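Local atomic coordinates of DUF4595 domain-containing protein (PDB entry 3TZG), a protein that is of unknown function but forms a porin-like beta barrel, a fold consistent with a place in the outer membrane. Residues 63-75 against 181-193. Residues are numbered along the deposited sequence; the frame is centred on the assembly and turned at random.
Sequences LCNVTFQIGKGKA and VDSFFYFLLNLGQ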
# COMPACT_ATOMS: atom_id res chain seq x y z
N LEU A 63 8.52 2.20 -9.40
CA LEU A 63 8.09 0.89 -9.90
C LEU A 63 8.12 0.83 -11.44
O LEU A 63 7.48 1.65 -12.09
CB LEU A 63 6.65 0.59 -9.40
CG LEU A 63 5.94 -0.65 -10.00
CD1 LEU A 63 6.36 -1.93 -9.27
CD2 LEU A 63 4.44 -0.48 -9.97
N CYS A 64 8.79 -0.16 -12.02
CA CYS A 64 8.80 -0.29 -13.48
C CYS A 64 7.63 -1.20 -13.93
O CYS A 64 7.11 -1.00 -15.03
CB CYS A 64 10.15 -0.81 -13.97
SG CYS A 64 11.57 0.25 -13.55
N ASN A 65 7.23 -2.20 -13.09
CA ASN A 65 6.13 -3.16 -13.30
C ASN A 65 6.06 -4.19 -12.16
O ASN A 65 7.05 -4.41 -11.48
CB ASN A 65 6.22 -3.91 -14.65
CG ASN A 65 7.37 -4.87 -14.78
OD1 ASN A 65 7.32 -6.03 -14.30
ND2 ASN A 65 8.41 -4.44 -15.48
N VAL A 66 4.91 -4.85 -12.04
CA VAL A 66 4.67 -5.93 -11.08
C VAL A 66 3.68 -6.93 -11.72
O VAL A 66 2.70 -6.52 -12.34
CB VAL A 66 4.21 -5.44 -9.66
CG1 VAL A 66 2.98 -4.53 -9.73
CG2 VAL A 66 3.98 -6.61 -8.71
N THR A 67 3.95 -8.22 -11.58
CA THR A 67 3.04 -9.25 -12.05
C THR A 67 2.66 -10.05 -10.81
O THR A 67 3.55 -10.48 -10.07
CB THR A 67 3.64 -10.08 -13.20
OG1 THR A 67 4.06 -9.20 -14.24
CG2 THR A 67 2.66 -11.14 -13.75
N PHE A 68 1.36 -10.16 -10.53
CA PHE A 68 0.83 -10.93 -9.40
C PHE A 68 0.29 -12.25 -9.87
O PHE A 68 -0.43 -12.29 -10.88
CB PHE A 68 -0.29 -10.18 -8.67
CG PHE A 68 0.10 -8.90 -7.98
CD1 PHE A 68 0.49 -8.91 -6.65
CD2 PHE A 68 -0.02 -7.68 -8.63
CE1 PHE A 68 0.82 -7.72 -6.00
CE2 PHE A 68 0.29 -6.49 -7.98
CZ PHE A 68 0.73 -6.52 -6.67
N GLN A 69 0.58 -13.32 -9.13
CA GLN A 69 0.06 -14.64 -9.42
C GLN A 69 -1.10 -14.89 -8.48
O GLN A 69 -0.92 -14.84 -7.25
CB GLN A 69 1.15 -15.72 -9.29
CG GLN A 69 0.91 -16.95 -10.16
CD GLN A 69 1.05 -16.62 -11.63
OE1 GLN A 69 1.91 -15.80 -12.05
NE2 GLN A 69 0.24 -17.29 -12.44
N ILE A 70 -2.30 -15.07 -9.06
CA ILE A 70 -3.56 -15.26 -8.35
C ILE A 70 -3.88 -16.75 -8.28
O ILE A 70 -3.84 -17.44 -9.29
CB ILE A 70 -4.72 -14.44 -9.02
CG1 ILE A 70 -4.32 -12.97 -9.35
CG2 ILE A 70 -6.03 -14.53 -8.24
CD1 ILE A 70 -3.76 -12.09 -8.19
N GLY A 71 -4.15 -17.21 -7.07
CA GLY A 71 -4.47 -18.60 -6.80
C GLY A 71 -5.55 -18.68 -5.74
O GLY A 71 -5.42 -18.05 -4.68
N LYS A 72 -6.65 -19.41 -6.06
CA LYS A 72 -7.81 -19.63 -5.17
C LYS A 72 -8.33 -18.28 -4.62
O LYS A 72 -8.56 -18.14 -3.40
CB LYS A 72 -7.48 -20.61 -4.01
CG LYS A 72 -6.85 -21.95 -4.38
CD LYS A 72 -7.85 -23.06 -4.61
CE LYS A 72 -7.30 -24.45 -4.31
NZ LYS A 72 -6.19 -24.85 -5.22
N GLY A 73 -8.44 -17.30 -5.52
CA GLY A 73 -8.98 -15.98 -5.22
C GLY A 73 -8.10 -14.98 -4.49
O GLY A 73 -8.62 -13.95 -4.06
N LYS A 74 -6.79 -15.26 -4.34
CA LYS A 74 -5.84 -14.36 -3.66
C LYS A 74 -4.49 -14.33 -4.31
O LYS A 74 -4.03 -15.36 -4.82
CB LYS A 74 -5.62 -14.80 -2.20
CG LYS A 74 -6.83 -14.92 -1.30
CD LYS A 74 -6.39 -15.48 0.02
CE LYS A 74 -7.51 -15.57 1.00
NZ LYS A 74 -7.03 -16.14 2.29
N ALA A 75 -3.79 -13.18 -4.24
CA ALA A 75 -2.40 -13.15 -4.71
C ALA A 75 -1.56 -14.10 -3.83
O ALA A 75 -1.68 -14.09 -2.60
CB ALA A 75 -1.83 -11.74 -4.68
N VAL A 181 5.50 0.21 -4.05
CA VAL A 181 4.31 0.59 -4.84
C VAL A 181 3.52 -0.70 -5.23
O VAL A 181 2.28 -0.66 -5.36
CB VAL A 181 4.71 1.47 -6.06
CG1 VAL A 181 3.55 1.69 -7.02
CG2 VAL A 181 5.22 2.82 -5.58
N ASP A 182 4.20 -1.86 -5.32
CA ASP A 182 3.53 -3.12 -5.61
C ASP A 182 2.63 -3.50 -4.42
O ASP A 182 1.50 -3.95 -4.63
CB ASP A 182 4.53 -4.23 -5.95
CG ASP A 182 5.62 -4.46 -4.95
OD1 ASP A 182 6.38 -3.49 -4.67
OD2 ASP A 182 5.78 -5.62 -4.50
N SER A 183 3.10 -3.25 -3.17
CA SER A 183 2.29 -3.52 -1.98
C SER A 183 1.12 -2.54 -1.91
O SER A 183 0.02 -2.93 -1.50
CB SER A 183 3.15 -3.47 -0.72
OG SER A 183 3.90 -4.66 -0.51
N PHE A 184 1.34 -1.27 -2.36
CA PHE A 184 0.28 -0.28 -2.42
C PHE A 184 -0.89 -0.84 -3.23
O PHE A 184 -2.01 -0.94 -2.71
CB PHE A 184 0.79 1.04 -3.01
CG PHE A 184 -0.32 1.99 -3.40
CD1 PHE A 184 -0.96 2.77 -2.45
CD2 PHE A 184 -0.74 2.09 -4.73
CE1 PHE A 184 -1.98 3.64 -2.81
CE2 PHE A 184 -1.77 2.97 -5.09
CZ PHE A 184 -2.37 3.74 -4.13
N PHE A 185 -0.62 -1.28 -4.49
CA PHE A 185 -1.61 -1.85 -5.39
C PHE A 185 -2.20 -3.16 -4.83
O PHE A 185 -3.41 -3.38 -4.94
CB PHE A 185 -1.02 -2.08 -6.77
CG PHE A 185 -0.90 -0.78 -7.53
CD1 PHE A 185 -2.03 -0.01 -7.81
CD2 PHE A 185 0.34 -0.30 -7.94
CE1 PHE A 185 -1.92 1.21 -8.48
CE2 PHE A 185 0.45 0.92 -8.61
CZ PHE A 185 -0.68 1.67 -8.87
N TYR A 186 -1.36 -3.99 -4.17
CA TYR A 186 -1.82 -5.23 -3.55
C TYR A 186 -2.96 -4.95 -2.56
O TYR A 186 -3.94 -5.68 -2.59
CB TYR A 186 -0.66 -5.93 -2.83
CG TYR A 186 -1.10 -7.08 -1.94
CD1 TYR A 186 -1.28 -8.36 -2.46
CD2 TYR A 186 -1.30 -6.89 -0.58
CE1 TYR A 186 -1.63 -9.43 -1.64
CE2 TYR A 186 -1.66 -7.95 0.25
CZ TYR A 186 -1.81 -9.22 -0.28
OH TYR A 186 -2.17 -10.26 0.54
N PHE A 187 -2.83 -3.91 -1.71
CA PHE A 187 -3.85 -3.53 -0.74
C PHE A 187 -4.99 -2.75 -1.40
O PHE A 187 -6.15 -3.10 -1.15
CB PHE A 187 -3.27 -2.71 0.44
CG PHE A 187 -2.48 -3.59 1.38
CD1 PHE A 187 -3.10 -4.54 2.17
CD2 PHE A 187 -1.09 -3.51 1.44
CE1 PHE A 187 -2.37 -5.39 3.00
CE2 PHE A 187 -0.36 -4.37 2.27
CZ PHE A 187 -1.00 -5.30 3.04
N LEU A 188 -4.67 -1.74 -2.25
CA LEU A 188 -5.66 -0.88 -2.94
C LEU A 188 -6.67 -1.70 -3.78
O LEU A 188 -7.84 -1.36 -3.79
CB LEU A 188 -4.96 0.14 -3.86
CG LEU A 188 -5.84 1.19 -4.57
CD1 LEU A 188 -6.14 2.37 -3.66
CD2 LEU A 188 -5.16 1.70 -5.83
N LEU A 189 -6.20 -2.78 -4.45
CA LEU A 189 -7.04 -3.61 -5.32
C LEU A 189 -7.56 -4.85 -4.58
O LEU A 189 -8.22 -5.70 -5.20
CB LEU A 189 -6.24 -4.05 -6.58
CG LEU A 189 -5.45 -2.97 -7.37
CD1 LEU A 189 -4.94 -3.53 -8.66
CD2 LEU A 189 -6.28 -1.71 -7.65
N ASN A 190 -7.30 -4.94 -3.24
CA ASN A 190 -7.73 -6.00 -2.33
C ASN A 190 -7.35 -7.41 -2.88
O ASN A 190 -8.19 -8.33 -2.90
CB ASN A 190 -9.25 -5.93 -2.05
CG ASN A 190 -9.68 -6.70 -0.82
OD1 ASN A 190 -8.97 -6.75 0.20
ND2 ASN A 190 -10.87 -7.29 -0.87
N LEU A 191 -6.08 -7.57 -3.30
CA LEU A 191 -5.63 -8.84 -3.86
C LEU A 191 -5.48 -9.90 -2.73
O LEU A 191 -5.42 -11.11 -3.03
CB LEU A 191 -4.32 -8.69 -4.65
CG LEU A 191 -4.28 -7.65 -5.77
CD1 LEU A 191 -2.98 -7.75 -6.55
CD2 LEU A 191 -5.45 -7.79 -6.73
N GLY A 192 -5.47 -9.45 -1.48
CA GLY A 192 -5.41 -10.34 -0.32
C GLY A 192 -6.80 -10.83 0.08
O GLY A 192 -6.92 -11.67 0.98
N GLN A 193 -7.86 -10.29 -0.59
CA GLN A 193 -9.28 -10.61 -0.40
C GLN A 193 -9.63 -10.45 1.11
O GLN A 193 -10.19 -11.34 1.74
CB GLN A 193 -9.55 -12.01 -0.95
CG GLN A 193 -10.96 -12.32 -1.37
CD GLN A 193 -11.04 -13.76 -1.86
OE1 GLN A 193 -10.56 -14.72 -1.21
NE2 GLN A 193 -11.64 -13.96 -3.03
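The F68 ring reaches from its strand toward the helix and the loop after it, and L191 CD1 sits over the middle of one face, 3.5 Å from the ring centroid, in a CH-pi contact. CG of L191 stands anti to its own carbonyl carbon (chi1 -54°), which brings CD1 up to the ring. On the opposite face, V66 CG2 of the same strand lies offset toward the rim, so the flat phenyl group suits a place clasped between two aliphatic side chains. At the ring edge, F68 CZ meets D182 O in the ring plane at 3.4 Å. F68 CE1 also packs on Y186 CB. Replacing F68 with an alanine is likely to leave CD1 of L191 without its aromatic surface and to open a gap between strand and helix. Toward the start of the strand, L63 CD2 rests on V181 CG1 at 3.8 Å, and V66 CG2 packs against D182 CB. In this porin-like barrel of antiparallel strands, 63-71 and 74-85 form a hairpin closed by a type I' turn, where G73 readily adopts the positive phi required, and the short helix 181-188 lies against its inward side, crossing strand 65-71 at -45°. A Schellman motif at N190 ends the helix and turns the chain back, presenting L191 O to the hairpin. A75 N donates to L191 O at 2.9 Å, an almost straight bond (164°), and K74 CA adds a CA-H...O contact to the same oxygen. Alanine suits position 75 because its small CB fits between L191 CB and the Y186 ring edge; glycine suits 192 because a CB would probably crowd Y186 OH. Farther out, Y99 stacks on Y186, whose hydroxyl bonds to that of Y101, and D182 forms a salt bridge with K95.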